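Local coordinates for citrate lyase (Yersinia pestis, PDB 3QLL), which is a putative citrate lyase beta subunit related to CitE that probably binds magnesium and has lyase activity, at residues A[133-138]-A[145-150]; A[175-180]-A[220-225]; A[236-241]-A[251-256]. All blocks are in the same frame, centred on the assembly; numbering follows the deposited sequence.

How the contacts relate
All three contacts belong to one closed barrel of eight parallel strands wrapped in helices, and they follow one another along the chain. Contact 1 seats helix 141-150 on strand 132-135, contact 2 brings the end of helix 173-177 to the turn leading into strand 224-226, and contact 3 joins helix 235-248 to strand 252-255. Contacts 1 and 2, with centres about 13 Å apart, are joined by probable hydrogen bonds from D148 to T180 and from Q145 to A179. Contacts 2 and 3, centres about 21 Å apart, touch where neighbouring strands 224-226 and 252-255 pair. Contacts 1 and 3, centres about 25 Å apart, lie on opposite sides of the chain's centre. Helices thus pack around the barrel's outside, contact 1 nearest the predicted metal and substrate residues.

Contact 1 of 3, residues A[133-138]-A[145-150]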
loop_
_atom_site.group_PDB
_atom_site.type_symbol
_atom_site.label_atom_id
_atom_site.label_comp_id
_atom_site.label_asym_id
_atom_site.label_seq_id
_atom_site.Cartn_x
_atom_site.Cartn_y
_atom_site.Cartn_z
ATOM N N LEU A 133 26.864 2.343 10.908
ATOM C CA LEU A 133 26.185 2.691 12.125
ATOM C C LEU A 133 24.703 2.403 11.930
ATOM O O LEU A 133 24.058 3.009 11.093
ATOM C CB LEU A 133 26.392 4.168 12.454
ATOM C CG LEU A 133 25.867 4.440 13.864
ATOM C CD1 LEU A 133 26.549 3.494 14.856
ATOM C CD2 LEU A 133 26.020 5.880 14.274
ATOM N N VAL A 134 24.165 1.460 12.688
ATOM C CA VAL A 134 22.779 1.037 12.530
ATOM C C VAL A 134 21.902 1.734 13.574
ATOM O O VAL A 134 22.112 1.593 14.766
ATOM C CB VAL A 134 22.629 -0.517 12.640
ATOM C CG1 VAL A 134 21.198 -0.962 12.403
ATOM C CG2 VAL A 134 23.562 -1.199 11.658
ATOM N N LEU A 135 20.966 2.551 13.104
ATOM C CA LEU A 135 20.124 3.340 13.987
ATOM C C LEU A 135 18.710 2.757 14.096
ATOM O O LEU A 135 17.975 2.739 13.098
ATOM C CB LEU A 135 20.054 4.781 13.489
ATOM C CG LEU A 135 19.188 5.667 14.384
ATOM C CD1 LEU A 135 19.926 5.863 15.720
ATOM C CD2 LEU A 135 18.816 7.000 13.688
ATOM N N PRO A 136 18.311 2.307 15.300
ATOM C CA PRO A 136 16.969 1.760 15.539
ATOM C C PRO A 136 15.919 2.838 15.517
ATOM O O PRO A 136 16.218 4.021 15.767
ATOM C CB PRO A 136 17.062 1.187 16.972
ATOM C CG PRO A 136 18.094 1.943 17.596
ATOM C CD PRO A 136 19.110 2.301 16.531
ATOM N N LYS A 137 14.699 2.419 15.222
ATOM C CA LYS A 137 13.560 3.310 15.256
ATOM C C LYS A 137 13.796 4.613 14.477
ATOM O O LYS A 137 13.507 5.700 14.972
ATOM C CB LYS A 137 13.167 3.606 16.709
ATOM C CG LYS A 137 11.675 3.580 16.938
ATOM C CD LYS A 137 11.283 4.079 18.330
ATOM C CE LYS A 137 9.767 3.995 18.544
ATOM N NZ LYS A 137 9.184 2.624 18.321
ATOM N N THR A 138 14.323 4.503 13.264
ATOM C CA THR A 138 14.491 5.663 12.399
ATOM C C THR A 138 13.107 6.129 11.938
ATOM O O THR A 138 12.313 5.321 11.424
ATOM C CB THR A 138 15.349 5.316 11.196
ATOM O OG1 THR A 138 16.640 4.953 11.670
ATOM C CG2 THR A 138 15.484 6.523 10.260
ATOM N N GLN A 145 20.064 12.596 9.431
ATOM C CA GLN A 145 20.922 13.767 9.182
ATOM C C GLN A 145 21.715 14.202 10.402
ATOM O O GLN A 145 22.875 14.578 10.289
ATOM C CB GLN A 145 20.096 14.943 8.642
ATOM C CG GLN A 145 19.561 14.573 7.292
ATOM C CD GLN A 145 18.332 15.370 6.839
ATOM O OE1 GLN A 145 17.688 16.084 7.613
ATOM N NE2 GLN A 145 17.979 15.203 5.567
ATOM N N ILE A 146 21.087 14.052 11.563
ATOM C CA ILE A 146 21.725 14.279 12.846
ATOM C C ILE A 146 22.943 13.383 13.044
ATOM O O ILE A 146 24.004 13.869 13.411
ATOM C CB ILE A 146 20.740 14.064 13.994
ATOM C CG1 ILE A 146 19.654 15.130 13.966
ATOM C CG2 ILE A 146 21.469 14.107 15.314
ATOM C CD1 ILE A 146 18.569 14.932 15.011
ATOM N N LEU A 147 22.769 12.084 12.826
ATOM C CA LEU A 147 23.872 11.130 12.887
ATOM C C LEU A 147 24.979 11.455 11.897
ATOM O O LEU A 147 26.178 11.402 12.251
ATOM C CB LEU A 147 23.373 9.725 12.640
ATOM C CG LEU A 147 23.046 8.952 13.898
ATOM C CD1 LEU A 147 22.790 7.508 13.493
ATOM C CD2 LEU A 147 24.152 9.049 14.953
ATOM N N ASP A 148 24.559 11.756 10.659
ATOM C CA ASP A 148 25.455 12.184 9.601
ATOM C C ASP A 148 26.347 13.359 10.059
ATOM O O ASP A 148 27.576 13.230 10.036
ATOM C CB ASP A 148 24.631 12.554 8.339
ATOM C CG ASP A 148 25.503 12.941 7.129
ATOM O OD1 ASP A 148 26.727 12.793 7.215
ATOM O OD2 ASP A 148 24.971 13.386 6.074
ATOM N N ARG A 149 25.744 14.449 10.536
ATOM C CA ARG A 149 26.523 15.612 11.006
ATOM C C ARG A 149 27.394 15.288 12.233
ATOM O O ARG A 149 28.511 15.776 12.344
ATOM C CB ARG A 149 25.606 16.810 11.315
ATOM C CG ARG A 149 24.964 17.470 10.108
ATOM C CD ARG A 149 23.643 18.087 10.535
ATOM N NE ARG A 149 22.910 18.646 9.416
ATOM C CZ ARG A 149 21.606 18.895 9.438
ATOM N NH1 ARG A 149 20.893 18.632 10.534
ATOM N NH2 ARG A 149 21.017 19.408 8.364
ATOM N N LEU A 150 26.883 14.472 13.149
ATOM C CA LEU A 150 27.674 14.101 14.309
ATOM C C LEU A 150 28.957 13.385 13.949
ATOM O O LEU A 150 29.980 13.584 14.594
ATOM C CB LEU A 150 26.862 13.224 15.259
ATOM C CG LEU A 150 25.839 14.061 16.029
ATOM C CD1 LEU A 150 24.980 13.142 16.889
ATOM C CD2 LEU A 150 26.525 15.200 16.823
#
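L133 and L135 both hold CG anti to the backbone N (chi1 -170° and -180°), which extends their branches from strand 132-135 to meet L147. On the helix side, L147 has chi1 of -94°, well off the usual staggered value, and in this setting its CD1 enters between the two strand leucines. L133 touches it with one branch, CD2 lying 3.7 Å from L147 CD1 and equally near its CD2, and these two side chains cross at about a right angle. L135 offers a broader surface: its CB is 3.9 Å from L147 CD1, and CG and both methyls close round that same methyl. L160 on the next strand also packs on both L133 and L147, continuing the apolar layer. Further along the chain, T138 OG1 donates to L135 O at 3.0 Å from above the carbonyl plane, while K137 N makes a hydrogen bond to OE2 of E165, a predicted magnesium ligand. This is the strand-to-following-helix packing of a TIM barrel, with outward-facing strand leucines seated against helix 141-150 and the loop after the strand running toward the predicted metal site.

Contact 2 of 3, residues A[175-180]-A[220-225]; sequences SIAAAT and NGIPAI
The carboxamide of N220 lies with one face against the A177-A178 peptide, the two planes turned only about 13° from parallel. A177 O stands above N220 CG, 3.1 Å from it and shifted slightly toward CB. At the oxygen end of the amide, A178 CA comes within 3.3 Å of N220 OD1. At the nitrogen end, A177 CB is 3.2 Å from N220 ND2. The site lies on the outside of the TIM barrel, where the end of helix 173-177 meets the last turn of helix 203-220 just before the chain enters strand 224-226. Although N220 ND2 is near A177 O, the angle is poor and the two are not hydrogen-bonded; the amide NH2 instead donates to A216 O, one turn back in its own helix. That bond probably sets the rotation of the amide, leaving its face turned to the peptide. A chi1 of -74°, with CG beside the backbone N, carries the group out to this position. Next comes G221, whose positive phi completes a Schellman motif that ends helix 203-220 and turns the chain toward the barrel. I222, buried against L183 and C217, then points back at helix 173-177. Its CG1 occupies the position between backbone N and carbonyl carbon, which brings CD1 to the end of the helix, 4.2 Å from A177 O and 4.4 Å from A177 CB.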
loop_
_atom_site.group_PDB
_atom_site.type_symbol
_atom_site.label_atom_id
_atom_site.label_comp_id
_atom_site.label_asym_id
_atom_site.label_seq_id
_atom_site.Cartn_x
_atom_site.Cartn_y
_atom_site.Cartn_z
ATOM N N SER A 175 10.927 9.950 2.659
ATOM C CA SER A 175 11.844 11.019 3.020
ATOM C C SER A 175 13.097 10.514 3.758
ATOM O O SER A 175 14.143 11.150 3.621
ATOM C CB SER A 175 11.114 12.114 3.821
ATOM O OG SER A 175 10.849 11.805 5.166
ATOM N N ILE A 176 12.982 9.448 4.562
ATOM C CA ILE A 176 14.132 8.796 5.229
ATOM C C ILE A 176 15.151 8.207 4.237
ATOM O O ILE A 176 16.361 8.311 4.440
ATOM C CB ILE A 176 13.641 7.691 6.209
ATOM C CG1 ILE A 176 12.940 8.364 7.386
ATOM C CG2 ILE A 176 14.794 6.763 6.650
ATOM C CD1 ILE A 176 12.093 7.426 8.248
ATOM N N ALA A 177 14.646 7.491 3.230
ATOM C CA ALA A 177 15.496 6.854 2.199
ATOM C C ALA A 177 16.240 7.885 1.348
ATOM O O ALA A 177 17.283 7.582 0.802
ATOM C CB ALA A 177 14.676 5.922 1.312
ATOM N N ALA A 178 15.742 9.122 1.336
ATOM C CA ALA A 178 16.332 10.192 0.554
ATOM C C ALA A 178 17.115 11.164 1.469
ATOM O O ALA A 178 17.563 12.244 1.025
ATOM C CB ALA A 178 15.244 10.943 -0.231
ATOM N N ALA A 179 17.271 10.789 2.736
ATOM C CA ALA A 179 17.742 11.762 3.757
ATOM C C ALA A 179 19.177 12.273 3.580
ATOM O O ALA A 179 19.477 13.391 3.955
ATOM C CB ALA A 179 17.574 11.163 5.171
ATOM N N THR A 180 20.092 11.364 3.283
ATOM C CA THR A 180 21.510 11.693 3.091
ATOM C C THR A 180 22.201 10.633 2.242
ATOM O O THR A 180 21.862 9.465 2.338
ATOM C CB THR A 180 22.217 11.868 4.470
ATOM O OG1 THR A 180 23.626 11.923 4.266
ATOM C CG2 THR A 180 21.957 10.689 5.337
ATOM N N ASN A 220 16.168 5.313 -4.208
ATOM C CA ASN A 220 17.324 6.050 -3.719
ATOM C C ASN A 220 18.641 5.311 -3.919
ATOM O O ASN A 220 19.704 5.775 -3.469
ATOM C CB ASN A 220 17.122 6.427 -2.236
ATOM C CG ASN A 220 16.144 7.533 -2.074
ATOM O OD1 ASN A 220 16.429 8.681 -2.413
ATOM N ND2 ASN A 220 14.943 7.193 -1.624
ATOM N N GLY A 221 18.575 4.183 -4.620
ATOM C CA GLY A 221 19.758 3.450 -4.996
ATOM C C GLY A 221 20.379 2.708 -3.811
ATOM O O GLY A 221 21.600 2.511 -3.767
ATOM N N ILE A 222 19.564 2.302 -2.834
ATOM C CA ILE A 222 20.090 1.529 -1.695
ATOM C C ILE A 222 19.361 0.192 -1.528
ATOM O O ILE A 222 18.175 0.070 -1.848
ATOM C CB ILE A 222 19.992 2.346 -0.339
ATOM C CG1 ILE A 222 18.526 2.599 0.042
ATOM C CG2 ILE A 222 20.807 3.668 -0.406
ATOM C CD1 ILE A 222 18.339 3.556 1.205
ATOM N N PRO A 223 20.047 -0.802 -0.941
ATOM C CA PRO A 223 19.404 -2.099 -0.733
ATOM C C PRO A 223 18.403 -2.047 0.410
ATOM O O PRO A 223 18.584 -1.251 1.364
ATOM C CB PRO A 223 20.552 -3.021 -0.361
ATOM C CG PRO A 223 21.589 -2.134 0.186
ATOM C CD PRO A 223 21.425 -0.781 -0.438
ATOM N N ALA A 224 17.329 -2.828 0.276
ATOM C CA ALA A 224 16.403 -3.112 1.371
ATOM C C ALA A 224 16.858 -4.381 2.062
ATOM O O ALA A 224 17.181 -5.382 1.406
ATOM C CB ALA A 224 15.015 -3.274 0.852
ATOM N N ILE A 225 16.964 -4.330 3.379
ATOM C CA ILE A 225 17.366 -5.505 4.115
ATOM C C ILE A 225 16.236 -6.061 4.957
ATOM O O ILE A 225 15.767 -5.393 5.875
ATOM C CB ILE A 225 18.558 -5.206 5.016
ATOM C CG1 ILE A 225 19.692 -4.588 4.187
ATOM C CG2 ILE A 225 19.008 -6.481 5.729
ATOM C CD1 ILE A 225 20.674 -3.808 5.010
#

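Contact 3 of 3, residues A[236-241]-A[251-256]; sequences SGLQSE and SAKAAI
K253 reaches from strand 252-255 to L238 and E241 with its CB directed at helix 235-248. From CB the chain runs fully extended through CG and CD, then bends at its last torsion (chi4 67°), which swings NZ aside from the line of the chain. At CE it passes L238, whose CD1 lies 4.0 Å away and whose side chain it crosses at a slant; E241 OE1 is 3.5 Å from the same CE. These residues join the second and third elements of a beta-alpha-beta crossover, strand 224-226 to helix 235-248 to strand 252-255, the repeating connection of a TIM barrel. At the tip, NZ pairs with E241 OE1 in a salt bridge modelled very short, so its exact length is doubtful. NZ also lies 3.4 Å from E241 CG. E241 itself, with CG anti to the backbone N and an extended chain, crosses the lysine at about a right angle. D226 OD2, from the preceding strand, makes a second salt bridge to NZ, and the two carboxylates would be expected to stabilise its positive charge. A227 O accepts a hydrogen bond from the same NZ.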
loop_
_atom_site.group_PDB
_atom_site.type_symbol
_atom_site.label_atom_id
_atom_site.label_comp_id
_atom_site.label_asym_id
_atom_site.label_seq_id
_atom_site.Cartn_x
_atom_site.Cartn_y
_atom_site.Cartn_z
ATOM N N SER A 236 12.428 -24.348 7.381
ATOM C CA SER A 236 11.467 -24.149 6.300
ATOM C C SER A 236 10.922 -22.697 6.284
ATOM O O SER A 236 10.877 -22.066 5.238
ATOM C CB SER A 236 10.332 -25.157 6.400
ATOM O OG SER A 236 9.412 -24.891 5.363
ATOM N N GLY A 237 10.466 -22.192 7.432
ATOM C CA GLY A 237 9.957 -20.829 7.501
ATOM C C GLY A 237 10.983 -19.779 7.116
ATOM O O GLY A 237 10.673 -18.825 6.408
ATOM N N LEU A 238 12.234 -20.026 7.464
ATOM C CA LEU A 238 13.312 -19.127 7.130
ATOM C C LEU A 238 13.537 -19.065 5.628
ATOM O O LEU A 238 13.718 -17.980 5.063
ATOM C CB LEU A 238 14.604 -19.582 7.811
ATOM C CG LEU A 238 15.892 -18.856 7.416
ATOM C CD1 LEU A 238 15.786 -17.353 7.766
ATOM C CD2 LEU A 238 17.123 -19.498 8.001
ATOM N N GLN A 239 13.550 -20.237 4.994
ATOM C CA GLN A 239 13.715 -20.367 3.543
ATOM C C GLN A 239 12.612 -19.675 2.741
ATOM O O GLN A 239 12.875 -18.978 1.762
ATOM C CB GLN A 239 13.790 -21.853 3.136
ATOM C CG GLN A 239 15.083 -22.552 3.534
ATOM C CD GLN A 239 15.092 -24.059 3.295
ATOM O OE1 GLN A 239 14.037 -24.683 3.038
ATOM N NE2 GLN A 239 16.259 -24.678 3.478
ATOM N N SER A 240 11.384 -19.934 3.153
ATOM C CA SER A 240 10.202 -19.370 2.553
ATOM C C SER A 240 10.208 -17.824 2.643
ATOM O O SER A 240 9.958 -17.144 1.631
ATOM C CB SER A 240 8.954 -19.945 3.201
ATOM O OG SER A 240 7.790 -19.369 2.646
ATOM N N GLU A 241 10.466 -17.287 3.848
ATOM C CA GLU A 241 10.481 -15.832 4.077
ATOM C C GLU A 241 11.586 -15.171 3.252
ATOM O O GLU A 241 11.372 -14.077 2.633
ATOM C CB GLU A 241 10.619 -15.481 5.577
ATOM C CG GLU A 241 10.515 -13.983 5.860
ATOM C CD GLU A 241 10.396 -13.619 7.357
ATOM O OE1 GLU A 241 11.389 -13.147 7.957
ATOM O OE2 GLU A 241 9.278 -13.796 7.923
ATOM N N SER A 251 17.520 -7.268 -0.989
ATOM C CA SER A 251 18.814 -7.714 -1.497
ATOM C C SER A 251 19.501 -8.518 -0.432
ATOM O O SER A 251 20.517 -9.163 -0.699
ATOM C CB SER A 251 19.705 -6.502 -1.846
ATOM O OG SER A 251 19.053 -5.629 -2.757
ATOM N N ALA A 252 18.978 -8.440 0.789
ATOM C CA ALA A 252 19.626 -9.087 1.912
ATOM C C ALA A 252 18.635 -9.315 3.013
ATOM O O ALA A 252 17.568 -8.733 3.011
ATOM C CB ALA A 252 20.799 -8.268 2.410
ATOM N N LYS A 253 19.041 -10.086 4.006
ATOM C CA LYS A 253 18.182 -10.382 5.133
ATOM C C LYS A 253 19.005 -10.493 6.434
ATOM O O LYS A 253 20.091 -11.086 6.452
ATOM C CB LYS A 253 17.395 -11.684 4.872
ATOM C CG LYS A 253 16.433 -12.116 5.960
ATOM C CD LYS A 253 15.573 -13.303 5.490
ATOM C CE LYS A 253 14.553 -13.738 6.558
ATOM N NZ LYS A 253 13.498 -12.714 6.811
ATOM N N ALA A 254 18.471 -9.916 7.510
ATOM C CA ALA A 254 19.121 -9.982 8.811
ATOM C C ALA A 254 18.938 -11.337 9.467
ATOM O O ALA A 254 18.105 -12.170 9.057
ATOM C CB ALA A 254 18.601 -8.869 9.735
ATOM N N ALA A 255 19.662 -11.539 10.554
ATOM C CA ALA A 255 19.666 -12.838 11.196
ATOM C C ALA A 255 19.971 -12.620 12.661
ATOM O O ALA A 255 20.614 -11.649 13.018
ATOM C CB ALA A 255 20.702 -13.776 10.539
ATOM N N ILE A 256 19.543 -13.546 13.504
ATOM C CA ILE A 256 19.728 -13.375 14.933
ATOM C C ILE A 256 20.410 -14.614 15.483
ATOM O O ILE A 256 20.602 -14.730 16.686
ATOM C CB ILE A 256 18.377 -13.121 15.671
ATOM C CG1 ILE A 256 17.212 -13.795 14.948
ATOM C CG2 ILE A 256 18.096 -11.632 15.776
ATOM C CD1 ILE A 256 17.092 -15.267 15.199
#